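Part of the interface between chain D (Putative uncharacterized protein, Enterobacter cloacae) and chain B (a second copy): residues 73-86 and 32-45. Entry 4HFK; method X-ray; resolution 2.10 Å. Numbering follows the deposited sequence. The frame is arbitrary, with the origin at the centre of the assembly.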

ATOM      1  N   THR D  73       4.613   5.512 -18.396  1.00  8.56           N
ATOM      2  CA  THR D  73       3.966   6.058 -19.584  1.00 13.71           C
ATOM      3  C   THR D  73       2.863   7.048 -19.215  1.00 16.34           C
ATOM      4  O   THR D  73       2.534   7.919 -20.016  1.00 15.61           O
ATOM      5  CB  THR D  73       3.396   4.970 -20.518  1.00 11.15           C
ATOM      6  OG1 THR D  73       2.306   4.302 -19.871  1.00 12.73           O
ATOM      7  CG2 THR D  73       4.486   3.960 -20.903  1.00  9.86           C
ATOM      8  N   GLU D  74       2.300   6.918 -18.013  1.00 13.92           N
ATOM      9  CA  GLU D  74       1.299   7.878 -17.525  1.00 15.90           C
ATOM     10  C   GLU D  74       1.987   9.142 -17.029  1.00 14.89           C
ATOM     11  O   GLU D  74       3.156   9.090 -16.634  1.00 14.81           O
ATOM     12  CB  GLU D  74       0.447   7.270 -16.406  1.00 14.23           C
ATOM     13  CG  GLU D  74      -0.509   6.181 -16.876  1.00 17.48           C
ATOM     14  CD  GLU D  74      -1.543   6.699 -17.858  1.00 22.79           C
ATOM     15  OE1 GLU D  74      -2.335   7.587 -17.482  1.00 23.55           O
ATOM     16  OE2 GLU D  74      -1.562   6.218 -19.009  1.00 20.13           O
ATOM     17  N   PRO D  75       1.273  10.289 -17.051  1.00 16.64           N
ATOM     18  CA  PRO D  75       1.925  11.564 -16.716  1.00 17.92           C
ATOM     19  C   PRO D  75       2.312  11.706 -15.242  1.00 17.57           C
ATOM     20  O   PRO D  75       3.240  12.457 -14.961  1.00 20.59           O
ATOM     21  CB  PRO D  75       0.855  12.622 -17.048  1.00 22.10           C
ATOM     22  CG  PRO D  75      -0.197  11.922 -17.832  1.00 23.70           C
ATOM     23  CD  PRO D  75      -0.136  10.475 -17.448  1.00 19.87           C
ATOM     24  N   GLY D  76       1.627  11.022 -14.327  1.00 16.61           N
ATOM     25  CA  GLY D  76       1.881  11.208 -12.901  1.00 15.56           C
ATOM     26  C   GLY D  76       3.259  10.834 -12.350  1.00 18.22           C
ATOM     27  O   GLY D  76       4.201  10.535 -13.095  1.00 16.78           O
ATOM     28  N   HIS D  77       3.377  10.866 -11.025  1.00 13.75           N
ATOM     29  CA  HIS D  77       4.644  10.590 -10.359  1.00 14.62           C
ATOM     30  C   HIS D  77       4.708   9.181  -9.760  1.00 13.81           C
ATOM     31  O   HIS D  77       5.683   8.854  -9.075  1.00 13.11           O
ATOM     32  CB  HIS D  77       4.906  11.621  -9.252  1.00 18.97           C
ATOM     33  CG  HIS D  77       4.936  13.037  -9.738  1.00 30.11           C
ATOM     34  ND1 HIS D  77       5.783  13.466 -10.739  1.00 33.38           N
ATOM     35  CD2 HIS D  77       4.222  14.125  -9.359  1.00 28.32           C
ATOM     36  CE1 HIS D  77       5.589  14.755 -10.954  1.00 34.88           C
ATOM     37  NE2 HIS D  77       4.650  15.180 -10.126  1.00 35.08           N
ATOM     38  N   TYR D  78       3.671   8.368 -10.001  1.00 10.79           N
ATOM     39  CA  TYR D  78       3.631   6.984  -9.517  1.00 11.32           C
ATOM     40  C   TYR D  78       4.014   6.867  -8.039  1.00 13.34           C
ATOM     41  O   TYR D  78       4.811   5.993  -7.671  1.00  9.65           O
ATOM     42  CB  TYR D  78       4.583   6.116 -10.346  1.00 10.27           C
ATOM     43  CG  TYR D  78       4.088   5.854 -11.742  1.00 11.70           C
ATOM     44  CD1 TYR D  78       3.488   4.648 -12.068  1.00  8.28           C
ATOM     45  CD2 TYR D  78       4.207   6.819 -12.729  1.00 10.97           C
ATOM     46  CE1 TYR D  78       3.035   4.405 -13.346  1.00 10.78           C
ATOM     47  CE2 TYR D  78       3.752   6.588 -14.008  1.00  9.34           C
ATOM     48  CZ  TYR D  78       3.171   5.381 -14.313  1.00 10.39           C
ATOM     49  OH  TYR D  78       2.720   5.147 -15.600  1.00 11.68           O
ATOM     50  N   GLN D  79       3.478   7.759  -7.205  1.00 10.34           N
ATOM     51  CA  GLN D  79       3.825   7.766  -5.783  1.00 12.65           C
ATOM     52  C   GLN D  79       3.390   6.493  -5.074  1.00  9.19           C
ATOM     53  O   GLN D  79       4.110   5.971  -4.212  1.00 10.46           O
ATOM     54  CB  GLN D  79       3.207   8.980  -5.078  1.00 11.28           C
ATOM     55  CG  GLN D  79       3.666  10.324  -5.628  1.00 15.25           C
ATOM     56  CD  GLN D  79       4.980  10.796  -5.020  1.00 27.28           C
ATOM     57  OE1 GLN D  79       5.914  10.012  -4.829  1.00 27.04           O
ATOM     58  NE2 GLN D  79       5.048  12.081  -4.695  1.00 26.86           N
ATOM     59  N   ILE D  80       2.203   6.003  -5.412  1.00  7.24           N
ATOM     60  CA  ILE D  80       1.665   4.837  -4.715  1.00  8.61           C
ATOM     61  C   ILE D  80       2.559   3.619  -5.004  1.00  9.23           C
ATOM     62  O   ILE D  80       2.875   2.839  -4.099  1.00  9.08           O
ATOM     63  CB  ILE D  80       0.198   4.571  -5.108  1.00  6.84           C
ATOM     64  CG1 ILE D  80      -0.716   5.631  -4.489  1.00  8.18           C
ATOM     65  CG2 ILE D  80      -0.241   3.163  -4.697  1.00  7.21           C
ATOM     66  CD1 ILE D  80      -0.756   5.613  -2.977  1.00 10.54           C
ATOM     67  N   LEU D  81       2.986   3.476  -6.256  1.00  8.22           N
ATOM     68  CA  LEU D  81       3.979   2.451  -6.590  1.00  9.57           C
ATOM     69  C   LEU D  81       5.262   2.676  -5.787  1.00  8.79           C
ATOM     70  O   LEU D  81       5.754   1.755  -5.136  1.00  8.02           O
ATOM     71  CB  LEU D  81       4.273   2.443  -8.092  1.00  6.38           C
ATOM     72  CG  LEU D  81       5.400   1.541  -8.621  1.00 14.45           C
ATOM     73  CD1 LEU D  81       5.267   0.102  -8.155  1.00  8.66           C
ATOM     74  CD2 LEU D  81       5.428   1.586 -10.147  1.00  8.83           C
ATOM     75  N   LYS D  82       5.782   3.904  -5.818  1.00  9.10           N
ATOM     76  CA  LYS D  82       6.993   4.261  -5.067  1.00  8.63           C
ATOM     77  C   LYS D  82       6.931   3.866  -3.581  1.00  7.55           C
ATOM     78  O   LYS D  82       7.924   3.388  -3.024  1.00  8.65           O
ATOM     79  CB  LYS D  82       7.286   5.762  -5.189  1.00  9.66           C
ATOM     80  CG  LYS D  82       8.619   6.171  -4.547  1.00  9.93           C
ATOM     81  CD  LYS D  82       8.776   7.693  -4.414  1.00 13.21           C
ATOM     82  CE  LYS D  82       8.674   8.403  -5.749  1.00 18.60           C
ATOM     83  NZ  LYS D  82       8.564   9.897  -5.570  1.00 14.66           N
ATOM     84  N   CYS D  83       5.777   4.071  -2.944  1.00  7.56           N
ATOM     85  CA  CYS D  83       5.609   3.692  -1.536  1.00 10.33           C
ATOM     86  C   CYS D  83       5.926   2.204  -1.301  1.00 10.81           C
ATOM     87  O   CYS D  83       6.576   1.838  -0.306  1.00  7.12           O
ATOM     88  CB  CYS D  83       4.186   4.030  -1.051  1.00 10.88           C
ATOM     89  SG  CYS D  83       3.806   5.829  -0.985  1.00 14.34           S
ATOM     90  N   THR D  84       5.469   1.350  -2.215  1.00  6.90           N
ATOM     91  CA  THR D  84       5.723  -0.083  -2.089  1.00  8.10           C
ATOM     92  C   THR D  84       7.197  -0.397  -2.338  1.00  9.28           C
ATOM     93  O   THR D  84       7.783  -1.222  -1.637  1.00  9.44           O
ATOM     94  CB  THR D  84       4.848  -0.907  -3.054  1.00 12.64           C
ATOM     95  OG1 THR D  84       3.472  -0.725  -2.711  1.00 16.01           O
ATOM     96  CG2 THR D  84       5.170  -2.399  -2.957  1.00 11.90           C
ATOM     97  N   LEU D  85       7.796   0.254  -3.338  1.00  6.75           N
ATOM     98  CA  LEU D  85       9.200   0.014  -3.662  1.00  8.33           C
ATOM     99  C   LEU D  85      10.080   0.412  -2.472  1.00 10.16           C
ATOM    100  O   LEU D  85      11.026  -0.293  -2.110  1.00  8.76           O
ATOM    101  CB  LEU D  85       9.605   0.798  -4.918  1.00 10.14           C
ATOM    102  CG  LEU D  85       8.805   0.510  -6.195  1.00  7.47           C
ATOM    103  CD1 LEU D  85       9.377   1.290  -7.373  1.00  8.21           C
ATOM    104  CD2 LEU D  85       8.816  -0.989  -6.493  1.00 10.27           C
ATOM    105  N   ILE D  86       9.757   1.541  -1.854  1.00  7.44           N
ATOM    106  CA  ILE D  86      10.480   1.977  -0.658  1.00  7.70           C
ATOM    107  C   ILE D  86      10.379   0.942   0.470  1.00  9.15           C
ATOM    108  O   ILE D  86      11.393   0.569   1.065  1.00  8.62           O
ATOM    109  CB  ILE D  86       9.968   3.344  -0.180  1.00  7.68           C
ATOM    110  CG1 ILE D  86      10.410   4.428  -1.173  1.00  7.21           C
ATOM    111  CG2 ILE D  86      10.496   3.668   1.208  1.00  7.23           C
ATOM    112  CD1 ILE D  86       9.810   5.811  -0.890  1.00  7.52           C
TER
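Chain B 32-45: SLKEDADASAAAWL

Chain B lies on chain D as one continuous α-helix, residues 32-45, which begins before this stretch and runs on beyond it. Chain D approaches as a loop, residues 73-78, followed by a helix that starts at Gln79(D), with Tyr78(D) at the N-cap position. The two helices come within 8.0 Å of each other, axis to axis, and their N-to-C directions make an angle of 58°. The backbones are nearest where small residues of chain B meet the first turn of the chain D helix: CA of Leu81(D) is 4.9 Å from CA of Ser40(B), and CA of Ile80(D) is 5.4 Å from CA of Ala37(B). Together the stretches bury 576 Å², and Ile80(D), Trp44(B) and Asp36(B) contribute the largest shares.

Asp36(B), with chi1 in the t well, directs its carboxylate at the start of the chain D helix, where the first backbone NH groups have no preceding turn to bond to. OD2 accepts a hydrogen bond from N of Gln79(D) at 2.7 Å, and OD1 accepts one from N of Ile80(D) at 2.9 Å, the latter nearly straight at 173°. The next amide is met one turn further along chain B: N of Leu81(D) donates to OG of Ser40(B) at 2.9 Å. That hydroxyl in turn donates to the backbone O of Asp36(B) at 2.8 Å, so Ser40(B) links the incoming helix to its own. Water 1 extends the polar network into the loop, donating to OD2 of Asp36(B) at 2.6 Å and accepting from N of His77(D) at 2.8 Å.

Ile80(D) points toward chain B and fits as a knob among Leu33(B), Asp36(B), Ala37(B) and Ser40(B). Its CG1 lies 3.8 Å from CD1 of Leu33(B) and 4.0 Å from CB of Ala37(B), while its CB is 3.6 Å from OG of Ser40(B). The same residue therefore packs its side chain into the chain B surface and gives its amide to Asp36(B).

Further along chain B, the CA-to-CB bond of Trp44(B) points sideways to chain D, but the end of the side chain comes nearer. CZ2 of Trp44(B) is 3.4 Å from CD1 of Leu81(D) and 3.8 Å from CG2 of Thr84(D), and its CH2 is 4.4 Å from CD2 of Leu85(D). Leu81(D) also reaches Ala43(B), CD2 to CB at 3.9 Å.

On the loop side, the small side chain of Ala39(B) sits over one face of the Tyr78(D) ring, with its CB 4.0 Å from CE1. The phenol is anchored within chain D, where N of Glu74(D) donates to OH of Tyr78(D) at 3.0 Å. Water 2 joins that OH, at 2.8 Å, to the backbone O of Ala39(B), at 2.7 Å. CG of Glu74(D) completes the packing here, 3.9 Å from CB of Ala39(B).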

ATOM      1  N   SER B  32      -6.370  13.176  -7.863  1.00 13.05           N
ATOM      2  CA  SER B  32      -4.959  12.985  -8.196  1.00 16.58           C
ATOM      3  C   SER B  32      -4.445  11.673  -7.620  1.00 15.19           C
ATOM      4  O   SER B  32      -3.682  10.960  -8.269  1.00 14.08           O
ATOM      5  CB  SER B  32      -4.105  14.139  -7.673  1.00 16.51           C
ATOM      6  OG  SER B  32      -4.568  15.376  -8.192  1.00 29.81           O
ATOM      7  N   LEU B  33      -4.864  11.357  -6.400  1.00 11.98           N
ATOM      8  CA  LEU B  33      -4.356  10.163  -5.750  1.00 15.30           C
ATOM      9  C   LEU B  33      -4.949   8.924  -6.412  1.00 14.39           C
ATOM     10  O   LEU B  33      -4.257   7.921  -6.591  1.00 11.32           O
ATOM     11  CB  LEU B  33      -4.629  10.188  -4.250  1.00 12.79           C
ATOM     12  CG  LEU B  33      -3.766   9.252  -3.404  1.00 24.50           C
ATOM     13  CD1 LEU B  33      -2.430   8.975  -4.070  1.00 20.25           C
ATOM     14  CD2 LEU B  33      -3.511   9.908  -2.088  1.00 27.08           C
ATOM     15  N   LYS B  34      -6.217   9.009  -6.808  1.00 10.80           N
ATOM     16  CA  LYS B  34      -6.843   7.925  -7.556  1.00 11.73           C
ATOM     17  C   LYS B  34      -6.135   7.655  -8.885  1.00 15.61           C
ATOM     18  O   LYS B  34      -5.881   6.494  -9.230  1.00 12.19           O
ATOM     19  CB  LYS B  34      -8.334   8.207  -7.794  1.00 12.56           C
ATOM     20  CG  LYS B  34      -9.051   7.045  -8.460  1.00 17.25           C
ATOM     21  CD  LYS B  34     -10.509   7.369  -8.761  1.00 30.96           C
ATOM     22  CE  LYS B  34     -11.314   6.085  -8.951  1.00 34.49           C
ATOM     23  NZ  LYS B  34     -10.532   5.054  -9.686  1.00 26.31           N
ATOM     24  N   GLU B  35      -5.814   8.712  -9.634  1.00 11.91           N
ATOM     25  CA  GLU B  35      -5.092   8.531 -10.892  1.00 13.37           C
ATOM     26  C   GLU B  35      -3.712   7.907 -10.642  1.00 10.99           C
ATOM     27  O   GLU B  35      -3.275   7.029 -11.386  1.00  9.79           O
ATOM     28  CB  GLU B  35      -4.966   9.857 -11.656  1.00 13.32           C
ATOM     29  CG  GLU B  35      -6.316  10.436 -12.082  1.00 22.41           C
ATOM     30  CD  GLU B  35      -6.225  11.852 -12.650  1.00 33.81           C
ATOM     31  OE1 GLU B  35      -5.102  12.413 -12.723  1.00 32.96           O
ATOM     32  OE2 GLU B  35      -7.286  12.404 -13.024  1.00 34.64           O
ATOM     33  N   ASP B  36      -3.032   8.363  -9.590  1.00  7.20           N
ATOM     34  CA  ASP B  36      -1.718   7.828  -9.235  1.00  9.56           C
ATOM     35  C   ASP B  36      -1.810   6.329  -8.873  1.00  9.86           C
ATOM     36  O   ASP B  36      -1.036   5.496  -9.370  1.00  7.91           O
ATOM     37  CB  ASP B  36      -1.133   8.648  -8.080  1.00 10.12           C
ATOM     38  CG  ASP B  36       0.296   8.245  -7.726  1.00 13.12           C
ATOM     39  OD1 ASP B  36       0.549   7.042  -7.497  1.00 11.95           O
ATOM     40  OD2 ASP B  36       1.174   9.139  -7.660  1.00 14.01           O
ATOM     41  N   ALA B  37      -2.769   5.991  -8.018  1.00  7.80           N
ATOM     42  CA  ALA B  37      -2.957   4.612  -7.594  1.00  6.85           C
ATOM     43  C   ALA B  37      -3.317   3.698  -8.774  1.00  9.84           C
ATOM     44  O   ALA B  37      -2.853   2.556  -8.844  1.00  8.27           O
ATOM     45  CB  ALA B  37      -4.015   4.532  -6.499  1.00  8.19           C
ATOM     46  N   ASP B  38      -4.137   4.185  -9.705  1.00  8.33           N
ATOM     47  CA  ASP B  38      -4.508   3.365 -10.861  1.00  9.29           C
ATOM     48  C   ASP B  38      -3.365   3.235 -11.878  1.00 10.74           C
ATOM     49  O   ASP B  38      -3.237   2.205 -12.546  1.00 10.21           O
ATOM     50  CB  ASP B  38      -5.764   3.911 -11.547  1.00 12.59           C
ATOM     51  CG  ASP B  38      -7.021   3.725 -10.705  1.00 18.30           C
ATOM     52  OD1 ASP B  38      -6.996   2.927  -9.735  1.00 13.90           O
ATOM     53  OD2 ASP B  38      -8.045   4.371 -11.022  1.00 18.76           O
ATOM     54  N   ALA B  39      -2.548   4.279 -12.007  1.00  7.09           N
ATOM     55  CA  ALA B  39      -1.374   4.201 -12.870  1.00 10.05           C
ATOM     56  C   ALA B  39      -0.392   3.219 -12.238  1.00  8.62           C
ATOM     57  O   ALA B  39       0.217   2.397 -12.921  1.00  8.11           O
ATOM     58  CB  ALA B  39      -0.729   5.563 -13.032  1.00  7.37           C
ATOM     59  N   SER B  40      -0.250   3.312 -10.924  1.00  6.94           N
ATOM     60  CA  SER B  40       0.608   2.393 -10.189  1.00  7.67           C
ATOM     61  C   SER B  40       0.141   0.945 -10.356  1.00  7.86           C
ATOM     62  O   SER B  40       0.951   0.051 -10.644  1.00  7.78           O
ATOM     63  CB  SER B  40       0.644   2.783  -8.709  1.00  7.76           C
ATOM     64  OG  SER B  40       1.239   4.065  -8.552  1.00  9.29           O
ATOM     65  N   ALA B  41      -1.162   0.722 -10.201  1.00  4.88           N
ATOM     66  CA  ALA B  41      -1.732  -0.612 -10.362  1.00  6.97           C
ATOM     67  C   ALA B  41      -1.440  -1.163 -11.762  1.00  7.53           C
ATOM     68  O   ALA B  41      -1.157  -2.355 -11.928  1.00  7.21           O
ATOM     69  CB  ALA B  41      -3.246  -0.581 -10.097  1.00  5.94           C
ATOM     70  N   ALA B  42      -1.495  -0.298 -12.773  1.00  6.43           N
ATOM     71  CA  ALA B  42      -1.264  -0.755 -14.149  1.00  9.39           C
ATOM     72  C   ALA B  42       0.182  -1.210 -14.370  1.00  5.80           C
ATOM     73  O   ALA B  42       0.461  -1.963 -15.305  1.00  7.76           O
ATOM     74  CB  ALA B  42      -1.675   0.321 -15.181  1.00  5.97           C
ATOM     75  N   ALA B  43       1.102  -0.754 -13.521  1.00  7.19           N
ATOM     76  CA  ALA B  43       2.489  -1.216 -13.618  1.00  8.37           C
ATOM     77  C   ALA B  43       2.604  -2.643 -13.092  1.00  7.78           C
ATOM     78  O   ALA B  43       3.326  -3.465 -13.662  1.00  6.37           O
ATOM     79  CB  ALA B  43       3.429  -0.300 -12.859  1.00  6.07           C
ATOM     80  N   TRP B  44       1.917  -2.928 -11.984  1.00  8.20           N
ATOM     81  CA  TRP B  44       1.862  -4.294 -11.470  1.00  6.55           C
ATOM     82  C   TRP B  44       1.150  -5.194 -12.478  1.00  6.96           C
ATOM     83  O   TRP B  44       1.513  -6.365 -12.649  1.00  7.71           O
ATOM     84  CB  TRP B  44       1.132  -4.351 -10.120  1.00  5.44           C
ATOM     85  CG  TRP B  44       1.797  -3.557  -9.012  1.00  9.83           C
ATOM     86  CD1 TRP B  44       1.302  -2.437  -8.384  1.00  7.94           C
ATOM     87  CD2 TRP B  44       3.068  -3.828  -8.404  1.00  8.35           C
ATOM     88  NE1 TRP B  44       2.189  -2.009  -7.428  1.00  7.07           N
ATOM     89  CE2 TRP B  44       3.282  -2.839  -7.421  1.00  7.21           C
ATOM     90  CE3 TRP B  44       4.042  -4.816  -8.592  1.00  7.69           C
ATOM     91  CZ2 TRP B  44       4.442  -2.808  -6.622  1.00  8.27           C
ATOM     92  CZ3 TRP B  44       5.198  -4.783  -7.805  1.00  9.10           C
ATOM     93  CH2 TRP B  44       5.385  -3.784  -6.831  1.00  9.43           C
ATOM     94  N   LEU B  45       0.120  -4.661 -13.132  1.00  6.51           N
ATOM     95  CA  LEU B  45      -0.608  -5.432 -14.141  1.00  7.65           C
ATOM     96  C   LEU B  45       0.332  -5.901 -15.241  1.00  6.70           C
ATOM     97  O   LEU B  45       0.334  -7.076 -15.608  1.00  7.15           O
ATOM     98  CB  LEU B  45      -1.748  -4.608 -14.764  1.00  9.30           C
ATOM     99  CG  LEU B  45      -2.488  -5.314 -15.915  1.00  8.46           C
ATOM    100  CD1 LEU B  45      -3.408  -6.412 -15.380  1.00 10.26           C
ATOM    101  CD2 LEU B  45      -3.297  -4.327 -16.775  1.00 10.30           C
TER
HETATM  102  O   HOH W   1       1.148  11.223  -9.295  1.00 20.99           O
HETATM  103  O   HOH W   2       0.758   3.096 -15.513  1.00  7.69           O